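Local atomic coordinates of chloromuconate cycloisomerase (Rhodococcus opacus, PDB entry 4M0X), a protein that belongs to the mandelate racemase/muconate lactonizing enzyme family of the enolase superfamily, joining an N-terminal domain to a manganese-binding TIM-barrel domain. Residues F166-E171 with S177-D182; I212-G217 with K239-I244. One frame throughout, in Å; residues are numbered along the deposited sequence.

Contact 1 (F166-E171 with S177-D182); sequences FKMGAE and SRRVLD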
loop_
_atom_site.group_PDB
_atom_site.type_symbol
_atom_site.label_atom_id
_atom_site.label_comp_id
_atom_site.label_asym_id
_atom_site.label_seq_id
_atom_site.Cartn_x
_atom_site.Cartn_y
_atom_site.Cartn_z
ATOM N N PHE A 166 26.305 23.348 9.313
ATOM C CA PHE A 166 26.605 23.246 10.731
ATOM C C PHE A 166 26.757 21.800 11.109
ATOM O O PHE A 166 25.830 20.994 10.918
ATOM C CB PHE A 166 25.487 23.848 11.571
ATOM C CG PHE A 166 25.484 25.329 11.578
ATOM C CD1 PHE A 166 26.207 26.021 12.525
ATOM C CD2 PHE A 166 24.766 26.029 10.635
ATOM C CE1 PHE A 166 26.209 27.402 12.525
ATOM C CE2 PHE A 166 24.743 27.403 10.638
ATOM C CZ PHE A 166 25.470 28.095 11.578
ATOM N N LYS A 167 27.928 21.457 11.633
ATOM C CA LYS A 167 28.156 20.076 12.010
ATOM C C LYS A 167 27.497 19.961 13.379
ATOM O O LYS A 167 27.612 20.884 14.179
ATOM C CB LYS A 167 29.654 19.739 12.015
ATOM C CG LYS A 167 29.984 18.390 11.389
ATOM C CD LYS A 167 30.506 18.493 9.944
ATOM C CE LYS A 167 29.898 17.440 8.985
ATOM N NZ LYS A 167 29.369 16.160 9.575
ATOM N N MET A 168 26.750 18.875 13.610
ATOM C CA MET A 168 25.946 18.698 14.848
ATOM C C MET A 168 26.072 17.304 15.457
ATOM O O MET A 168 26.711 16.417 14.895
ATOM C CB MET A 168 24.459 19.046 14.603
ATOM C CG MET A 168 24.242 20.527 14.327
ATOM S SD MET A 168 22.570 21.204 14.286
ATOM C CE MET A 168 21.996 20.824 15.929
ATOM N N GLY A 169 25.468 17.125 16.625
ATOM C CA GLY A 169 25.385 15.810 17.258
ATOM C C GLY A 169 26.378 15.510 18.366
ATOM O O GLY A 169 26.402 14.399 18.893
ATOM N N ALA A 170 27.204 16.481 18.726
ATOM C CA ALA A 170 28.223 16.242 19.742
ATOM C C ALA A 170 27.710 16.471 21.166
ATOM O O ALA A 170 28.433 16.216 22.133
ATOM C CB ALA A 170 29.465 17.089 19.478
ATOM N N GLU A 171 26.477 16.952 21.287
ATOM C CA GLU A 171 25.960 17.440 22.552
ATOM C C GLU A 171 24.464 17.338 22.435
ATOM O O GLU A 171 23.971 17.189 21.335
ATOM C CB GLU A 171 26.394 18.896 22.783
ATOM C CG GLU A 171 26.192 19.840 21.606
ATOM C CD GLU A 171 26.231 21.312 22.008
ATOM O OE1 GLU A 171 27.160 22.048 21.579
ATOM O OE2 GLU A 171 25.318 21.747 22.747
ATOM N N SER A 177 21.004 23.021 19.306
ATOM C CA SER A 177 20.159 23.817 18.431
ATOM C C SER A 177 20.120 25.248 18.848
ATOM O O SER A 177 19.958 26.126 18.014
ATOM C CB SER A 177 18.743 23.276 18.426
ATOM O OG SER A 177 18.749 21.952 17.943
ATOM N N ARG A 178 20.241 25.494 20.142
ATOM C CA ARG A 178 20.351 26.865 20.618
ATOM C C ARG A 178 21.679 27.434 20.076
ATOM O O ARG A 178 21.708 28.492 19.449
ATOM C CB ARG A 178 20.272 26.906 22.146
ATOM C CG ARG A 178 19.453 28.061 22.696
ATOM C CD ARG A 178 20.173 29.406 22.581
ATOM N NE ARG A 178 19.237 30.488 22.266
ATOM C CZ ARG A 178 19.203 31.163 21.117
ATOM N NH1 ARG A 178 20.070 30.901 20.146
ATOM N NH2 ARG A 178 18.304 32.124 20.941
ATOM N N ARG A 179 22.760 26.683 20.264
ATOM C CA ARG A 179 24.053 27.045 19.709
ATOM C C ARG A 179 23.938 27.418 18.238
ATOM O O ARG A 179 24.462 28.444 17.802
ATOM C CB ARG A 179 25.062 25.905 19.891
ATOM C CG ARG A 179 26.418 26.143 19.243
ATOM C CD ARG A 179 27.330 24.946 19.422
ATOM N NE ARG A 179 26.888 23.758 18.678
ATOM C CZ ARG A 179 27.237 23.470 17.418
ATOM N NH1 ARG A 179 28.049 24.267 16.715
ATOM N NH2 ARG A 179 26.789 22.356 16.856
ATOM N N VAL A 180 23.245 26.593 17.468
ATOM C CA VAL A 180 23.177 26.836 16.032
ATOM C C VAL A 180 22.306 28.047 15.736
ATOM O O VAL A 180 22.636 28.846 14.851
ATOM C CB VAL A 180 22.743 25.583 15.256
ATOM C CG1 VAL A 180 22.479 25.892 13.796
ATOM C CG2 VAL A 180 23.833 24.548 15.365
ATOM N N LEU A 181 21.217 28.193 16.490
ATOM C CA LEU A 181 20.324 29.333 16.310
ATOM C C LEU A 181 21.108 30.611 16.573
ATOM O O LEU A 181 20.835 31.650 15.965
ATOM C CB LEU A 181 19.100 29.258 17.234
ATOM C CG LEU A 181 17.961 28.255 16.964
ATOM C CD1 LEU A 181 17.123 28.087 18.217
ATOM C CD2 LEU A 181 17.066 28.634 15.802
ATOM N N ASP A 182 22.088 30.521 17.472
ATOM C CA ASP A 182 22.924 31.666 17.804
ATOM C C ASP A 182 23.645 32.156 16.584
ATOM O O ASP A 182 23.542 33.321 16.244
ATOM C CB ASP A 182 23.949 31.316 18.874
ATOM C CG ASP A 182 23.483 31.665 20.256
ATOM O OD1 ASP A 182 22.250 31.644 20.504
ATOM O OD2 ASP A 182 24.361 31.964 21.098
HETATM O O HOH W 1 28.383 23.451 13.823
#

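Contact 2 (I212-G217 with K239-I244); sequences ILADAG and KLSIPI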
loop_
_atom_site.group_PDB
_atom_site.type_symbol
_atom_site.label_atom_id
_atom_site.label_comp_id
_atom_site.label_asym_id
_atom_site.label_seq_id
_atom_site.Cartn_x
_atom_site.Cartn_y
_atom_site.Cartn_z
ATOM N N ILE A 212 12.088 24.301 14.208
ATOM C CA ILE A 212 12.538 25.490 14.881
ATOM C C ILE A 212 13.732 26.071 14.131
ATOM O O ILE A 212 13.824 27.303 13.901
ATOM C CB ILE A 212 12.808 25.242 16.391
ATOM C CG1 ILE A 212 11.484 25.243 17.166
ATOM C CG2 ILE A 212 13.715 26.305 16.991
ATOM C CD1 ILE A 212 11.557 24.441 18.444
ATOM N N LEU A 213 14.623 25.186 13.712
ATOM C CA LEU A 213 15.764 25.590 12.931
ATOM C C LEU A 213 15.382 26.007 11.496
ATOM O O LEU A 213 16.019 26.868 10.899
ATOM C CB LEU A 213 16.798 24.471 12.928
ATOM C CG LEU A 213 17.526 24.104 14.226
ATOM C CD1 LEU A 213 18.123 22.687 14.195
ATOM C CD2 LEU A 213 18.624 25.118 14.443
ATOM N N ALA A 214 14.343 25.415 10.934
ATOM C CA ALA A 214 13.929 25.804 9.581
ATOM C C ALA A 214 13.362 27.213 9.641
ATOM O O ALA A 214 13.618 28.036 8.758
ATOM C CB ALA A 214 12.919 24.827 9.000
ATOM N N ASP A 215 12.605 27.493 10.701
ATOM C CA ASP A 215 12.101 28.842 10.961
ATOM C C ASP A 215 13.239 29.867 11.020
ATOM O O ASP A 215 13.095 30.959 10.504
ATOM C CB ASP A 215 11.272 28.864 12.251
ATOM C CG ASP A 215 9.941 28.131 12.106
ATOM O OD1 ASP A 215 9.599 27.690 10.971
ATOM O OD2 ASP A 215 9.238 27.986 13.138
ATOM N N ALA A 216 14.367 29.492 11.624
ATOM C CA ALA A 216 15.539 30.379 11.731
ATOM C C ALA A 216 16.467 30.408 10.510
ATOM O O ALA A 216 17.505 31.057 10.539
ATOM C CB ALA A 216 16.343 30.036 12.975
ATOM N N GLY A 217 16.113 29.692 9.447
ATOM C CA GLY A 217 16.847 29.795 8.183
ATOM C C GLY A 217 17.590 28.560 7.714
ATOM O O GLY A 217 18.210 28.574 6.648
ATOM N N LYS A 239 6.632 15.874 7.198
ATOM C CA LYS A 239 6.228 16.914 8.102
ATOM C C LYS A 239 6.939 18.228 7.779
ATOM O O LYS A 239 6.329 19.280 7.826
ATOM C CB LYS A 239 6.480 16.497 9.536
ATOM C CG LYS A 239 5.350 15.649 10.097
ATOM C CD LYS A 239 4.425 16.440 11.022
ATOM C CE LYS A 239 3.357 15.548 11.646
ATOM N NZ LYS A 239 3.837 14.237 12.205
ATOM N N LEU A 240 8.209 18.139 7.384
ATOM C CA LEU A 240 9.109 19.263 7.274
ATOM C C LEU A 240 8.919 20.172 6.071
ATOM O O LEU A 240 8.644 19.713 4.966
ATOM C CB LEU A 240 10.529 18.737 7.274
ATOM C CG LEU A 240 11.211 18.678 8.635
ATOM C CD1 LEU A 240 10.344 18.025 9.697
ATOM C CD2 LEU A 240 12.526 17.939 8.476
ATOM N N SER A 241 9.095 21.472 6.309
ATOM C CA SER A 241 8.994 22.494 5.282
ATOM C C SER A 241 10.308 22.574 4.499
ATOM O O SER A 241 10.428 23.338 3.540
ATOM C CB SER A 241 8.718 23.843 5.938
ATOM O OG SER A 241 9.720 24.169 6.917
ATOM N N ILE A 242 11.302 21.798 4.913
ATOM C CA ILE A 242 12.612 21.837 4.271
ATOM C C ILE A 242 12.975 20.427 3.870
ATOM O O ILE A 242 12.497 19.478 4.472
ATOM C CB ILE A 242 13.720 22.430 5.192
ATOM C CG1 ILE A 242 13.700 21.763 6.569
ATOM C CG2 ILE A 242 13.602 23.951 5.297
ATOM C CD1 ILE A 242 14.968 21.981 7.349
ATOM N N PRO A 243 13.806 20.276 2.836
ATOM C CA PRO A 243 14.155 18.912 2.418
ATOM C C PRO A 243 15.135 18.179 3.324
ATOM O O PRO A 243 15.898 18.788 4.076
ATOM C CB PRO A 243 14.773 19.114 1.028
ATOM C CG PRO A 243 15.233 20.532 1.006
ATOM C CD PRO A 243 14.249 21.294 1.863
ATOM N N ILE A 244 15.131 16.861 3.187
ATOM C CA ILE A 244 15.977 15.940 3.929
ATOM C C ILE A 244 16.981 15.288 2.966
ATOM O O ILE A 244 16.593 14.711 1.931
ATOM C CB ILE A 244 15.098 14.811 4.524
ATOM C CG1 ILE A 244 13.986 15.385 5.381
ATOM C CG2 ILE A 244 15.907 13.802 5.325
ATOM C CD1 ILE A 244 14.504 16.161 6.567
#

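Contact 1 (F166-E171 with S177-D182)
Val180 lays its CG1 methyl over the middle of the Phe166 ring, 3.8 Å from the ring centroid and 12° off the normal, a CH-pi contact square on the face. Its CG1 stands anti to the backbone N (chi1 172°), which leaves CG2 for Met168, two residues past Phe166: this second methyl meets Met168 SD at 3.7 Å. The thioether chain bends at its last torsion and carries CE on to Ser177, where it lies 4.0 Å from OG, a hydroxyl already bonded to Ala173 O. These contacts lie within a beta-alpha-beta unit of the TIM barrel, in which helix 173-183 folds back over strand 163-167, and the polar side of the interface belongs to Arg179. Its NH2 donates to Lys167 O at 3.2 Å, with the acceptor close to the guanidinium plane and the donor in the carbonyl plane. Water 1 adds a second path to the same oxygen, accepting from Arg179 NH1 at 3.0 Å and donating to Lys167 O at 2.7 Å. Asp176 forms a salt bridge with NH2 as well. From the loop, Glu171 reaches across to place OE1 3.4 Å from Arg179 NE in a long salt bridge, the carboxylate and guanidinium planes 34° apart, while its OE2 bonds Thr175 OG1. The Lys167 side chain runs the other way, ending near the manganese ion.

Contact 2 (I212-G217 with K239-I244)
Ala214 fits its single methyl against Ser241 and Ile242, where the last turn of one TIM-barrel helix, 203-215, comes beside the loop that leaves the next helix, 230-239, and leads into strand 244-246. This is the end of the barrel where the parallel strands begin, so it lies away from the strand ends that carry the manganese ligands Asp196, Glu222 and Asp247. Following the chain, Ile212 and Leu213 put their side chains on helix 173-183, meeting Leu181 and Val180 respectively. Ala214, on another flank of the helix, points its CB toward 239-244 and carries the whole contact from its side. After Asp215 the helix closes: Ala216 N bonds back to Ile212 O at 3.2 Å, and Gly217 N to Ala214 O at 3.1 Å. Gly217 has a positive phi of 115° and ends the helix in a Schellman motif, turning the chain toward strand 220-222. No hydrogen bond crosses between the two segments, and the surface they bury is a modest 100 Å². On the loop side, Ser241 brings its OG to 3.9 Å from Ala214 CB, a van der Waals touch at the more exposed margin. Ile242 does the rest. With chi1 at 50°, its CG1 sits between the backbone N and the carbonyl carbon, and both branches of the side chain can then bear on the same methyl: Ala214 CB lies 3.9 Å from Ile242 CG2, 4.0 Å from CG1 and again 3.9 Å from the terminal CD1.

Contact 1 is a buried contact within one beta-alpha-beta unit, whereas contact 2 lies at the surface and joins one barrel helix to the loop following the next. The two share no element, yet their centres are only 14 Å apart, because helix 173-183 of contact 1 packs beside helix 203-215 of contact 2: Leu213 CD1 comes 3.9 Å from Ser177 OG, and Leu181 rests on Ala216. Their chemistry follows their place. Contact 1, close to the metal site, combines an aromatic and thioether cluster with an arginine-centred polar network; contact 2, at the other end of the barrel, is made by three small or aliphatic residues and is purely van der Waals.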